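Response regulator aspartate phosphatase I (Bacillus subtilis subsp. subtilis, PDB 4I1A) dephosphorylates the sporulation phosphotransferase Spo0F and activates ICEBs1 gene expression, excision and transfer by inactivating the repressor ImmR. Local coordinates at residues V149-Y154 / Q187-G192; K242-L247 / T270-K275; I284-G289 / A303-L308. One frame throughout, in Å; residues are numbered along the deposited sequence.

Contact 1: residues V149-Y154 / Q187-G192; sequences VSYVYY and QFIVAG
Y154 and I189 meet between two helices of the tetratricopeptide (TPR) array, 139-155 and 180-196, which run in roughly the same direction; the axes of segments 149-154 and 187-192 approach to 10.6 Å at 29°. The two segments fall in the predicted second and third repeats, and helix 159-173, which separates them in the chain, sends S162 against both Y154 and I189. I189 is the buried wedge. Its CG2 rests 3.8 Å from S150 OG, a hydroxyl that turns back to bond F147 O within its own helix. The other branch ends in CD1, which reaches the rim of the Y151 ring close to the ring plane, 3.7 Å from Y151 CD1, and the two side chains cross at about a right angle. The remaining neighbour of I189 on this helix is Y154, whose side chain meets I189 at its base and G192 at its outer end. Y154 CB lies 4.3 Å from I189 CG2. Its CG is anti to the backbone N (chi1 178°). Farther out, CE1 passes 3.7 Å from G192 C, and CZ follows alongside the same backbone. G192 has no side chain, and the phenol end settles directly on its main chain, with Y154 OH 3.8 Å from G192 CA. N193 and D196 continue this lining along helix 180-196, while K157 makes a cation-pi contact with the ring. Beyond the hydroxyl a water in the plane of the Y154 ring bridges to the glycine: its separation from Y154 OH is doubtfully short, and it donates a hydrogen bond to G192 O at 3.0 Å.

Contact 2: residues K242-L247 / T270-K275; sequences KASQHL and TYVEAK
S244 and E273 form the one hydrogen bond across this pair of helices, 240-257 and 261-275, consecutive antiparallel helices of the TPR array, the first in the predicted fourth repeat. The axes of segments 242-247 and 270-275 approach to 9.8 Å at an angle of 153°. The tight part gathers round the serine hydroxyl. S244 OG donates to E273 OE2 over 2.7 Å, meeting the carboxylate on its anti side and 22° out of its plane. The glutamate chain bends at chi2 (-64°), and the carboxylate comes close to the serine although CB of E273 does not point straight across. Its other oxygen, OE1, is held by N278 ND2, so both ends of the group are engaged. V272 also lies against the serine hydroxyl, CG1 standing 3.2 Å from S244 OG. The packing is looser round the other methyl of V272: CG2 is 4.2 Å from A243 CB and 4.3 Å from L247 CD1, apolar contacts between buried residues. Solvent lies on the far flank of helix 240-257, where K242 and Q245 are exposed, and S244 itself is partly exposed. Around the pair, helix 220-236 brings Y234 onto A243 and D235 onto V272, helix 279-295 sets A282 against E273, and helix 299-313 packs on the reverse of 261-275 through L308 and F312.

Contact 3: residues I284-G289 / A303-L308; sequences IYFRKG and AKFKIL
F286 and F305 slide past each other in opposite directions inside the helical hairpin of the predicted fifth TPR, where helices 279-295 and 299-313 run antiparallel; the axes of segments 284-289 and 303-308 approach to 10.6 Å at 155°. Their rings touch through F286 CD1 and F305 CD1 at 3.8 Å. Each ring also reaches the opposing backbone. In F286, CG is anti to the backbone N (chi1 171°). Its CE1 lies 3.3 Å from F305 O, and that carbonyl oxygen lies in the plane of the ring, at its edge. F305 instead offers a face: G289 has no side chain, and its carbonyl carbon sits over the ring, 3.4 Å from F305 CE2. The neighbouring CZ of F305 is almost as close to G289 CA. L308, one turn on from F305, adds a looser apolar contact, its CB 4.4 Å from F286 CD1. Outside this first shell, further aromatic rings pack on the two phenylalanines: F267 meets F305 edge-to-face, and F313 meets F286 with the planes at about 45°. The side chain of Y285, beside F286 in the sequence, leads away to L266 and L269 of helix 261-275 and I248 and L251 of helix 240-257. Its backbone stays in the interface: Y285 O accepts the helical hydrogen bond from G289 N at 3.0 Å and lies 4.3 Å from F305 CE1.

Contact 1 stands apart from the other two, on the opposite side of the chain's centre: its centre is 26 Å from that of contact 2 and 29 Å from that of contact 3. It joins helices of like direction, whereas contacts 2 and 3 each join antiparallel helices. Those two are neighbours, with centres 13 Å apart, and they touch through the back of segment 270-275. There T270 OG1 lies 3.2 Å from Y285 C, and Y271 CD1 lies 3.6 Å from L308 CD2. Helices 240-257, 261-275, 279-295 and 299-313 thus pack in succession in the TPR domain, here in its apo form.

Contact 1: residues V149-Y154 / Q187-G192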
ATOM      1  N   VAL A 149     -16.832   5.649  -4.742  1.00 72.58           N
ATOM      2  CA  VAL A 149     -17.366   4.297  -4.616  1.00 74.31           C
ATOM      3  C   VAL A 149     -16.258   3.244  -4.713  1.00 73.91           C
ATOM      4  O   VAL A 149     -16.231   2.296  -3.926  1.00 73.26           O
ATOM      5  CB  VAL A 149     -18.479   4.007  -5.659  1.00 66.65           C
ATOM      6  CG1 VAL A 149     -18.905   2.552  -5.598  1.00 62.67           C
ATOM      7  CG2 VAL A 149     -19.680   4.910  -5.420  1.00 63.28           C
ATOM      8  N   SER A 150     -15.345   3.415  -5.669  1.00 70.33           N
ATOM      9  CA  SER A 150     -14.240   2.468  -5.821  1.00 61.99           C
ATOM     10  C   SER A 150     -13.419   2.441  -4.555  1.00 57.43           C
ATOM     11  O   SER A 150     -12.928   1.391  -4.151  1.00 55.63           O
ATOM     12  CB  SER A 150     -13.347   2.817  -7.012  1.00 61.05           C
ATOM     13  OG  SER A 150     -12.538   3.941  -6.738  1.00 63.76           O
ATOM     14  N   TYR A 151     -13.295   3.605  -3.919  1.00 62.04           N
ATOM     15  CA  TYR A 151     -12.474   3.750  -2.726  1.00 62.42           C
ATOM     16  C   TYR A 151     -13.033   3.008  -1.505  1.00 59.48           C
ATOM     17  O   TYR A 151     -12.291   2.321  -0.806  1.00 56.23           O
ATOM     18  CB  TYR A 151     -12.266   5.228  -2.406  1.00 71.65           C
ATOM     19  CG  TYR A 151     -11.149   5.474  -1.425  1.00 83.54           C
ATOM     20  CD1 TYR A 151      -9.820   5.420  -1.828  1.00 91.12           C
ATOM     21  CD2 TYR A 151     -11.420   5.752  -0.091  1.00 89.63           C
ATOM     22  CE1 TYR A 151      -8.789   5.639  -0.925  1.00 97.65           C
ATOM     23  CE2 TYR A 151     -10.397   5.973   0.816  1.00 93.36           C
ATOM     24  CZ  TYR A 151      -9.083   5.916   0.396  1.00100.19           C
ATOM     25  OH  TYR A 151      -8.068   6.139   1.301  1.00106.05           O
ATOM     26  N   VAL A 152     -14.328   3.145  -1.231  1.00 61.99           N
ATOM     27  CA  VAL A 152     -14.898   2.403  -0.110  1.00 70.14           C
ATOM     28  C   VAL A 152     -14.784   0.895  -0.382  1.00 67.44           C
ATOM     29  O   VAL A 152     -14.443   0.116   0.510  1.00 63.79           O
ATOM     30  CB  VAL A 152     -16.363   2.828   0.206  1.00 62.75           C
ATOM     31  CG1 VAL A 152     -17.169   2.931  -1.048  1.00 67.62           C
ATOM     32  CG2 VAL A 152     -17.022   1.838   1.189  1.00 57.37           C
ATOM     33  N   TYR A 153     -15.042   0.502  -1.627  1.00 55.46           N
ATOM     34  CA  TYR A 153     -14.885  -0.880  -2.051  1.00 55.86           C
ATOM     35  C   TYR A 153     -13.452  -1.375  -1.875  1.00 61.69           C
ATOM     36  O   TYR A 153     -13.234  -2.509  -1.435  1.00 62.21           O
ATOM     37  CB  TYR A 153     -15.355  -1.050  -3.496  1.00 50.94           C
ATOM     38  CG  TYR A 153     -16.840  -1.289  -3.596  1.00 60.76           C
ATOM     39  CD1 TYR A 153     -17.475  -2.172  -2.727  1.00 64.58           C
ATOM     40  CD2 TYR A 153     -17.614  -0.628  -4.544  1.00 65.02           C
ATOM     41  CE1 TYR A 153     -18.844  -2.406  -2.810  1.00 66.54           C
ATOM     42  CE2 TYR A 153     -18.989  -0.850  -4.634  1.00 66.56           C
ATOM     43  CZ  TYR A 153     -19.594  -1.739  -3.763  1.00 68.05           C
ATOM     44  OH  TYR A 153     -20.952  -1.961  -3.844  1.00 75.22           O
ATOM     45  N   TYR A 154     -12.486  -0.519  -2.202  1.00 61.34           N
ATOM     46  CA  TYR A 154     -11.076  -0.825  -1.993  1.00 62.44           C
ATOM     47  C   TYR A 154     -10.755  -0.996  -0.507  1.00 65.95           C
ATOM     48  O   TYR A 154      -9.882  -1.783  -0.136  1.00 65.89           O
ATOM     49  CB  TYR A 154     -10.199   0.270  -2.607  1.00 65.53           C
ATOM     50  CG  TYR A 154      -8.713   0.066  -2.409  1.00 66.46           C
ATOM     51  CD1 TYR A 154      -8.069  -1.053  -2.927  1.00 68.03           C
ATOM     52  CD2 TYR A 154      -7.950   1.000  -1.716  1.00 73.95           C
ATOM     53  CE1 TYR A 154      -6.710  -1.249  -2.745  1.00 74.77           C
ATOM     54  CE2 TYR A 154      -6.581   0.817  -1.532  1.00 77.80           C
ATOM     55  CZ  TYR A 154      -5.967  -0.310  -2.049  1.00 80.29           C
ATOM     56  OH  TYR A 154      -4.612  -0.502  -1.877  1.00 81.09           O
ATOM     57  N   GLN A 187      -5.822   5.506 -11.143  1.00 58.21           N
ATOM     58  CA  GLN A 187      -4.811   4.504 -11.460  1.00 65.69           C
ATOM     59  C   GLN A 187      -4.197   3.848 -10.211  1.00 67.55           C
ATOM     60  O   GLN A 187      -3.903   2.657 -10.233  1.00 70.42           O
ATOM     61  CB  GLN A 187      -3.710   5.107 -12.341  1.00 62.45           C
ATOM     62  CG  GLN A 187      -4.180   5.589 -13.702  1.00 68.35           C
ATOM     63  CD  GLN A 187      -3.081   6.319 -14.466  1.00 81.73           C
ATOM     64  OE1 GLN A 187      -2.198   6.937 -13.866  1.00 88.23           O
ATOM     65  NE2 GLN A 187      -3.122   6.238 -15.791  1.00 73.76           N
ATOM     66  N   PHE A 188      -4.008   4.609  -9.131  1.00 65.49           N
ATOM     67  CA  PHE A 188      -3.502   4.020  -7.885  1.00 61.70           C
ATOM     68  C   PHE A 188      -4.489   2.996  -7.362  1.00 54.31           C
ATOM     69  O   PHE A 188      -4.092   1.950  -6.865  1.00 55.75           O
ATOM     70  CB  PHE A 188      -3.238   5.070  -6.781  1.00 58.04           C
ATOM     71  CG  PHE A 188      -1.955   5.855  -6.952  1.00 54.77           C
ATOM     72  CD1 PHE A 188      -1.185   5.738  -8.102  1.00 52.10           C
ATOM     73  CD2 PHE A 188      -1.528   6.727  -5.961  1.00 68.49           C
ATOM     74  CE1 PHE A 188      -0.002   6.481  -8.268  1.00 57.82           C
ATOM     75  CE2 PHE A 188      -0.348   7.475  -6.113  1.00 72.31           C
ATOM     76  CZ  PHE A 188       0.418   7.350  -7.271  1.00 65.08           C
ATOM     77  N   ILE A 189      -5.779   3.308  -7.448  1.00 62.69           N
ATOM     78  CA  ILE A 189      -6.799   2.374  -6.975  1.00 59.14           C
ATOM     79  C   ILE A 189      -6.747   1.091  -7.806  1.00 50.61           C
ATOM     80  O   ILE A 189      -6.752  -0.012  -7.255  1.00 51.18           O
ATOM     81  CB  ILE A 189      -8.222   2.977  -7.036  1.00 67.56           C
ATOM     82  CG1 ILE A 189      -8.281   4.303  -6.279  1.00 71.93           C
ATOM     83  CG2 ILE A 189      -9.246   2.008  -6.460  1.00 60.43           C
ATOM     84  CD1 ILE A 189      -8.106   4.153  -4.794  1.00 72.93           C
ATOM     85  N   VAL A 190      -6.699   1.243  -9.130  1.00 54.77           N
ATOM     86  CA  VAL A 190      -6.630   0.096 -10.022  1.00 62.07           C
ATOM     87  C   VAL A 190      -5.443  -0.774  -9.637  1.00 59.80           C
ATOM     88  O   VAL A 190      -5.593  -1.972  -9.376  1.00 59.11           O
ATOM     89  CB  VAL A 190      -6.523   0.519 -11.507  1.00 66.19           C
ATOM     90  CG1 VAL A 190      -6.196  -0.688 -12.380  1.00 60.73           C
ATOM     91  CG2 VAL A 190      -7.829   1.177 -11.973  1.00 50.66           C
ATOM     92  N   ALA A 191      -4.276  -0.143  -9.565  1.00 53.13           N
ATOM     93  CA  ALA A 191      -3.023  -0.818  -9.223  1.00 51.06           C
ATOM     94  C   ALA A 191      -3.001  -1.407  -7.807  1.00 54.41           C
ATOM     95  O   ALA A 191      -2.447  -2.484  -7.602  1.00 58.44           O
ATOM     96  CB  ALA A 191      -1.872   0.120  -9.403  1.00 50.88           C
ATOM     97  N   GLY A 192      -3.587  -0.701  -6.837  1.00 52.24           N
ATOM     98  CA  GLY A 192      -3.745  -1.230  -5.486  1.00 45.42           C
ATOM     99  C   GLY A 192      -4.592  -2.499  -5.485  1.00 52.37           C
ATOM    100  O   GLY A 192      -4.280  -3.474  -4.799  1.00 52.33           O
TER
HETATM  101  O   HOH W   1      -3.228  -2.579  -2.165  1.00 62.45           O

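Contact 2: residues K242-L247 / T270-K275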
ATOM      1  N   LYS A 242      16.208  -2.368  -9.959  1.00 74.94           N
ATOM      2  CA  LYS A 242      15.253  -1.350 -10.373  1.00 77.19           C
ATOM      3  C   LYS A 242      14.432  -0.849  -9.185  1.00 70.53           C
ATOM      4  O   LYS A 242      14.163   0.348  -9.080  1.00 72.95           O
ATOM      5  CB  LYS A 242      14.362  -1.848 -11.521  1.00 74.93           C
ATOM      6  CG  LYS A 242      15.083  -1.839 -12.870  1.00 82.87           C
ATOM      7  CD  LYS A 242      14.155  -2.072 -14.059  1.00 85.09           C
ATOM      8  CE  LYS A 242      14.059  -3.551 -14.404  1.00 96.08           C
ATOM      9  NZ  LYS A 242      13.471  -3.776 -15.764  1.00104.11           N
ATOM     10  N   ALA A 243      14.059  -1.760  -8.289  1.00 61.38           N
ATOM     11  CA  ALA A 243      13.324  -1.394  -7.078  1.00 59.33           C
ATOM     12  C   ALA A 243      14.060  -0.297  -6.326  1.00 62.86           C
ATOM     13  O   ALA A 243      13.484   0.730  -5.983  1.00 67.15           O
ATOM     14  CB  ALA A 243      13.107  -2.620  -6.173  1.00 55.43           C
ATOM     15  N   SER A 244      15.352  -0.503  -6.115  1.00 63.76           N
ATOM     16  CA  SER A 244      16.165   0.474  -5.408  1.00 61.44           C
ATOM     17  C   SER A 244      16.293   1.829  -6.114  1.00 58.50           C
ATOM     18  O   SER A 244      16.255   2.871  -5.460  1.00 62.55           O
ATOM     19  CB  SER A 244      17.544  -0.108  -5.104  1.00 62.35           C
ATOM     20  OG  SER A 244      17.459  -1.011  -4.021  1.00 64.59           O
ATOM     21  N   GLN A 245      16.456   1.819  -7.433  1.00 60.33           N
ATOM     22  CA  GLN A 245      16.627   3.073  -8.165  1.00 70.14           C
ATOM     23  C   GLN A 245      15.353   3.917  -8.104  1.00 68.13           C
ATOM     24  O   GLN A 245      15.419   5.137  -7.954  1.00 69.26           O
ATOM     25  CB  GLN A 245      17.073   2.836  -9.613  1.00 77.74           C
ATOM     26  CG  GLN A 245      17.308   4.123 -10.419  1.00 99.68           C
ATOM     27  CD  GLN A 245      18.350   5.067  -9.802  1.00109.59           C
ATOM     28  OE1 GLN A 245      19.466   4.658  -9.468  1.00118.01           O
ATOM     29  NE2 GLN A 245      17.983   6.339  -9.660  1.00102.62           N
ATOM     30  N   HIS A 246      14.194   3.268  -8.182  1.00 63.10           N
ATOM     31  CA  HIS A 246      12.935   3.991  -8.035  1.00 65.01           C
ATOM     32  C   HIS A 246      12.699   4.458  -6.596  1.00 64.36           C
ATOM     33  O   HIS A 246      12.125   5.524  -6.364  1.00 66.10           O
ATOM     34  CB  HIS A 246      11.759   3.156  -8.542  1.00 58.71           C
ATOM     35  CG  HIS A 246      11.621   3.156 -10.031  1.00 67.54           C
ATOM     36  ND1 HIS A 246      10.986   4.176 -10.716  1.00 66.32           N
ATOM     37  CD2 HIS A 246      12.036   2.277 -10.973  1.00 72.20           C
ATOM     38  CE1 HIS A 246      11.018   3.918 -12.011  1.00 69.38           C
ATOM     39  NE2 HIS A 246      11.651   2.772 -12.196  1.00 71.53           N
ATOM     40  N   LEU A 247      13.155   3.662  -5.635  1.00 58.65           N
ATOM     41  CA  LEU A 247      12.954   3.969  -4.221  1.00 58.34           C
ATOM     42  C   LEU A 247      13.789   5.151  -3.724  1.00 58.30           C
ATOM     43  O   LEU A 247      13.310   5.929  -2.903  1.00 58.89           O
ATOM     44  CB  LEU A 247      13.187   2.728  -3.347  1.00 56.13           C
ATOM     45  CG  LEU A 247      12.082   1.656  -3.393  1.00 49.58           C
ATOM     46  CD1 LEU A 247      12.607   0.325  -2.867  1.00 45.01           C
ATOM     47  CD2 LEU A 247      10.842   2.082  -2.612  1.00 48.26           C
ATOM     48  N   THR A 270      15.546  -0.606   2.766  1.00 48.13           N
ATOM     49  CA  THR A 270      16.379  -1.410   3.650  1.00 45.34           C
ATOM     50  C   THR A 270      16.208  -2.884   3.329  1.00 47.28           C
ATOM     51  O   THR A 270      17.183  -3.636   3.186  1.00 47.18           O
ATOM     52  CB  THR A 270      15.995  -1.212   5.138  1.00 47.63           C
ATOM     53  OG1 THR A 270      16.099   0.173   5.492  1.00 47.29           O
ATOM     54  CG2 THR A 270      16.897  -2.043   6.044  1.00 44.23           C
ATOM     55  N   TYR A 271      14.953  -3.299   3.233  1.00 45.80           N
ATOM     56  CA  TYR A 271      14.647  -4.700   3.000  1.00 52.23           C
ATOM     57  C   TYR A 271      15.186  -5.174   1.645  1.00 50.73           C
ATOM     58  O   TYR A 271      15.823  -6.228   1.557  1.00 50.73           O
ATOM     59  CB  TYR A 271      13.140  -4.931   3.105  1.00 49.01           C
ATOM     60  CG  TYR A 271      12.770  -6.358   3.400  1.00 53.65           C
ATOM     61  CD1 TYR A 271      13.752  -7.328   3.604  1.00 52.89           C
ATOM     62  CD2 TYR A 271      11.441  -6.742   3.475  1.00 57.00           C
ATOM     63  CE1 TYR A 271      13.407  -8.642   3.872  1.00 55.81           C
ATOM     64  CE2 TYR A 271      11.087  -8.039   3.743  1.00 63.11           C
ATOM     65  CZ  TYR A 271      12.069  -8.986   3.940  1.00 63.27           C
ATOM     66  OH  TYR A 271      11.694 -10.277   4.202  1.00 76.86           O
ATOM     67  N   VAL A 272      14.934  -4.382   0.602  1.00 49.31           N
ATOM     68  CA  VAL A 272      15.417  -4.691  -0.741  1.00 58.05           C
ATOM     69  C   VAL A 272      16.934  -4.925  -0.775  1.00 55.08           C
ATOM     70  O   VAL A 272      17.418  -5.875  -1.402  1.00 61.22           O
ATOM     71  CB  VAL A 272      15.000  -3.587  -1.748  1.00 55.78           C
ATOM     72  CG1 VAL A 272      15.886  -3.592  -2.983  1.00 51.24           C
ATOM     73  CG2 VAL A 272      13.546  -3.758  -2.126  1.00 54.07           C
ATOM     74  N   GLU A 273      17.678  -4.072  -0.086  1.00 47.14           N
ATOM     75  CA  GLU A 273      19.136  -4.177  -0.074  1.00 47.66           C
ATOM     76  C   GLU A 273      19.613  -5.392   0.715  1.00 49.26           C
ATOM     77  O   GLU A 273      20.604  -6.034   0.355  1.00 54.30           O
ATOM     78  CB  GLU A 273      19.760  -2.894   0.481  1.00 50.85           C
ATOM     79  CG  GLU A 273      19.606  -1.681  -0.437  1.00 52.82           C
ATOM     80  CD  GLU A 273      20.349  -1.854  -1.753  1.00 58.22           C
ATOM     81  OE1 GLU A 273      21.435  -2.466  -1.739  1.00 63.65           O
ATOM     82  OE2 GLU A 273      19.858  -1.387  -2.806  1.00 61.35           O
ATOM     83  N   ALA A 274      18.907  -5.693   1.800  1.00 46.77           N
ATOM     84  CA  ALA A 274      19.179  -6.883   2.596  1.00 49.02           C
ATOM     85  C   ALA A 274      18.961  -8.161   1.774  1.00 54.42           C
ATOM     86  O   ALA A 274      19.749  -9.107   1.856  1.00 58.76           O
ATOM     87  CB  ALA A 274      18.300  -6.890   3.834  1.00 50.85           C
ATOM     88  N   LYS A 275      17.892  -8.185   0.980  1.00 50.79           N
ATOM     89  CA  LYS A 275      17.606  -9.339   0.129  1.00 53.15           C
ATOM     90  C   LYS A 275      18.686  -9.569  -0.930  1.00 60.97           C
ATOM     91  O   LYS A 275      18.814 -10.674  -1.448  1.00 67.03           O
ATOM     92  CB  LYS A 275      16.246  -9.201  -0.555  1.00 59.16           C
ATOM     93  CG  LYS A 275      15.035  -9.255   0.362  1.00 59.03           C
ATOM     94  CD  LYS A 275      13.776  -9.034  -0.460  1.00 61.78           C
ATOM     95  CE  LYS A 275      12.613  -8.596   0.391  1.00 67.76           C
ATOM     96  NZ  LYS A 275      11.364  -8.563  -0.418  1.00 73.60           N
TER

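Contact 3: residues I284-G289 / A303-L308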
ATOM      1  N   ILE A 284      22.625   1.167   6.771  1.00 61.57           N
ATOM      2  CA  ILE A 284      22.556   2.618   6.772  1.00 57.90           C
ATOM      3  C   ILE A 284      21.105   3.098   6.651  1.00 59.50           C
ATOM      4  O   ILE A 284      20.680   4.004   7.372  1.00 52.40           O
ATOM      5  CB  ILE A 284      23.427   3.183   5.646  1.00 58.60           C
ATOM      6  CG1 ILE A 284      24.898   3.066   6.052  1.00 65.87           C
ATOM      7  CG2 ILE A 284      23.019   4.608   5.311  1.00 51.25           C
ATOM      8  CD1 ILE A 284      25.866   3.156   4.908  1.00 72.86           C
ATOM      9  N   TYR A 285      20.340   2.470   5.759  1.00 55.64           N
ATOM     10  CA  TYR A 285      18.927   2.803   5.605  1.00 53.37           C
ATOM     11  C   TYR A 285      18.111   2.264   6.779  1.00 53.79           C
ATOM     12  O   TYR A 285      17.070   2.818   7.129  1.00 58.51           O
ATOM     13  CB  TYR A 285      18.383   2.282   4.266  1.00 53.28           C
ATOM     14  CG  TYR A 285      18.969   3.002   3.068  1.00 60.74           C
ATOM     15  CD1 TYR A 285      18.661   4.334   2.817  1.00 56.93           C
ATOM     16  CD2 TYR A 285      19.833   2.354   2.190  1.00 65.56           C
ATOM     17  CE1 TYR A 285      19.207   5.005   1.727  1.00 64.58           C
ATOM     18  CE2 TYR A 285      20.377   3.015   1.098  1.00 65.97           C
ATOM     19  CZ  TYR A 285      20.060   4.337   0.870  1.00 66.90           C
ATOM     20  OH  TYR A 285      20.591   4.997  -0.219  1.00 70.81           O
ATOM     21  N   PHE A 286      18.592   1.179   7.381  1.00 47.65           N
ATOM     22  CA  PHE A 286      17.986   0.620   8.585  1.00 48.61           C
ATOM     23  C   PHE A 286      18.032   1.602   9.760  1.00 54.44           C
ATOM     24  O   PHE A 286      17.001   1.878  10.367  1.00 60.68           O
ATOM     25  CB  PHE A 286      18.669  -0.699   8.976  1.00 49.31           C
ATOM     26  CG  PHE A 286      18.247  -1.226  10.323  1.00 47.94           C
ATOM     27  CD1 PHE A 286      17.057  -1.935  10.464  1.00 44.38           C
ATOM     28  CD2 PHE A 286      19.040  -1.018  11.450  1.00 46.07           C
ATOM     29  CE1 PHE A 286      16.659  -2.417  11.714  1.00 50.62           C
ATOM     30  CE2 PHE A 286      18.652  -1.494  12.705  1.00 47.59           C
ATOM     31  CZ  PHE A 286      17.454  -2.194  12.838  1.00 52.68           C
ATOM     32  N   ARG A 287      19.218   2.129  10.076  1.00 57.85           N
ATOM     33  CA  ARG A 287      19.364   3.057  11.209  1.00 60.39           C
ATOM     34  C   ARG A 287      18.607   4.345  10.972  1.00 61.62           C
ATOM     35  O   ARG A 287      18.085   4.952  11.906  1.00 60.46           O
ATOM     36  CB  ARG A 287      20.834   3.393  11.498  1.00 43.59           C
ATOM     37  CG  ARG A 287      21.680   2.188  11.889  1.00 58.38           C
ATOM     38  CD  ARG A 287      23.149   2.571  11.958  1.00 65.54           C
ATOM     39  NE  ARG A 287      23.976   1.542  12.585  1.00 67.21           N
ATOM     40  CZ  ARG A 287      25.112   1.076  12.069  1.00 72.38           C
ATOM     41  NH1 ARG A 287      25.550   1.537  10.903  1.00 71.01           N
ATOM     42  NH2 ARG A 287      25.807   0.149  12.716  1.00 75.79           N
ATOM     43  N   LYS A 288      18.567   4.768   9.717  1.00 58.20           N
ATOM     44  CA  LYS A 288      17.939   6.028   9.372  1.00 54.64           C
ATOM     45  C   LYS A 288      16.410   5.890   9.478  1.00 58.38           C
ATOM     46  O   LYS A 288      15.726   6.764  10.009  1.00 59.27           O
ATOM     47  CB  LYS A 288      18.390   6.468   7.971  1.00 54.64           C
ATOM     48  CG  LYS A 288      17.691   7.694   7.414  1.00 73.15           C
ATOM     49  CD  LYS A 288      18.613   8.473   6.471  1.00 94.03           C
ATOM     50  CE  LYS A 288      19.385   7.566   5.504  1.00 91.56           C
ATOM     51  NZ  LYS A 288      20.573   8.273   4.908  1.00 93.90           N
ATOM     52  N   GLY A 289      15.885   4.769   9.007  1.00 51.64           N
ATOM     53  CA  GLY A 289      14.449   4.534   9.037  1.00 57.85           C
ATOM     54  C   GLY A 289      13.926   4.241  10.428  1.00 57.11           C
ATOM     55  O   GLY A 289      12.914   4.789  10.862  1.00 61.54           O
ATOM     56  N   ALA A 303       8.035  -1.602  14.872  1.00 52.56           N
ATOM     57  CA  ALA A 303       7.937  -3.056  14.960  1.00 52.35           C
ATOM     58  C   ALA A 303       8.459  -3.724  13.682  1.00 54.85           C
ATOM     59  O   ALA A 303       9.136  -4.761  13.727  1.00 53.75           O
ATOM     60  CB  ALA A 303       6.500  -3.481  15.250  1.00 48.07           C
ATOM     61  N   LYS A 304       8.168  -3.124  12.537  1.00 43.23           N
ATOM     62  CA  LYS A 304       8.636  -3.706  11.291  1.00 45.25           C
ATOM     63  C   LYS A 304      10.160  -3.652  11.143  1.00 45.25           C
ATOM     64  O   LYS A 304      10.773  -4.634  10.711  1.00 45.46           O
ATOM     65  CB  LYS A 304       7.906  -3.088  10.088  1.00 48.10           C
ATOM     66  CG  LYS A 304       6.446  -3.547   9.982  1.00 48.57           C
ATOM     67  CD  LYS A 304       5.645  -2.725   8.976  1.00 58.30           C
ATOM     68  CE  LYS A 304       4.270  -3.367   8.761  1.00 61.36           C
ATOM     69  NZ  LYS A 304       3.309  -2.482   8.053  1.00 55.60           N
ATOM     70  N   PHE A 305      10.775  -2.519  11.494  1.00 41.59           N
ATOM     71  CA  PHE A 305      12.247  -2.455  11.529  1.00 44.54           C
ATOM     72  C   PHE A 305      12.849  -3.495  12.480  1.00 41.13           C
ATOM     73  O   PHE A 305      13.879  -4.096  12.175  1.00 43.75           O
ATOM     74  CB  PHE A 305      12.756  -1.046  11.847  1.00 49.27           C
ATOM     75  CG  PHE A 305      12.757  -0.131  10.657  1.00 52.94           C
ATOM     76  CD1 PHE A 305      13.670  -0.318   9.622  1.00 47.38           C
ATOM     77  CD2 PHE A 305      11.821   0.892  10.543  1.00 53.27           C
ATOM     78  CE1 PHE A 305      13.662   0.516   8.501  1.00 48.58           C
ATOM     79  CE2 PHE A 305      11.811   1.731   9.427  1.00 49.18           C
ATOM     80  CZ  PHE A 305      12.735   1.546   8.412  1.00 46.05           C
ATOM     81  N   LYS A 306      12.164  -3.760  13.591  1.00 48.26           N
ATOM     82  CA  LYS A 306      12.602  -4.811  14.517  1.00 57.04           C
ATOM     83  C   LYS A 306      12.645  -6.211  13.889  1.00 56.31           C
ATOM     84  O   LYS A 306      13.463  -7.049  14.286  1.00 52.14           O
ATOM     85  CB  LYS A 306      11.776  -4.819  15.812  1.00 57.97           C
ATOM     86  CG  LYS A 306      11.874  -3.528  16.628  1.00 66.15           C
ATOM     87  CD  LYS A 306      13.313  -2.982  16.686  1.00 83.91           C
ATOM     88  CE  LYS A 306      13.357  -1.456  16.922  1.00 81.03           C
ATOM     89  NZ  LYS A 306      12.685  -0.660  15.828  1.00 57.64           N
ATOM     90  N   ILE A 307      11.775  -6.462  12.914  1.00 50.24           N
ATOM     91  CA  ILE A 307      11.806  -7.730  12.185  1.00 44.67           C
ATOM     92  C   ILE A 307      13.060  -7.812  11.313  1.00 42.39           C
ATOM     93  O   ILE A 307      13.772  -8.821  11.323  1.00 43.98           O
ATOM     94  CB  ILE A 307      10.555  -7.935  11.290  1.00 49.66           C
ATOM     95  CG1 ILE A 307       9.289  -8.069  12.147  1.00 48.24           C
ATOM     96  CG2 ILE A 307      10.732  -9.179  10.388  1.00 37.31           C
ATOM     97  CD1 ILE A 307       7.990  -8.025  11.312  1.00 47.42           C
ATOM     98  N   LEU A 308      13.341  -6.739  10.574  1.00 42.85           N
ATOM     99  CA  LEU A 308      14.562  -6.668   9.782  1.00 46.65           C
ATOM    100  C   LEU A 308      15.796  -6.814  10.687  1.00 56.75           C
ATOM    101  O   LEU A 308      16.739  -7.541  10.363  1.00 55.81           O
ATOM    102  CB  LEU A 308      14.621  -5.340   9.023  1.00 47.39           C
ATOM    103  CG  LEU A 308      13.561  -5.099   7.944  1.00 54.38           C
ATOM    104  CD1 LEU A 308      13.966  -3.904   7.111  1.00 49.82           C
ATOM    105  CD2 LEU A 308      13.297  -6.348   7.047  1.00 41.24           C
TER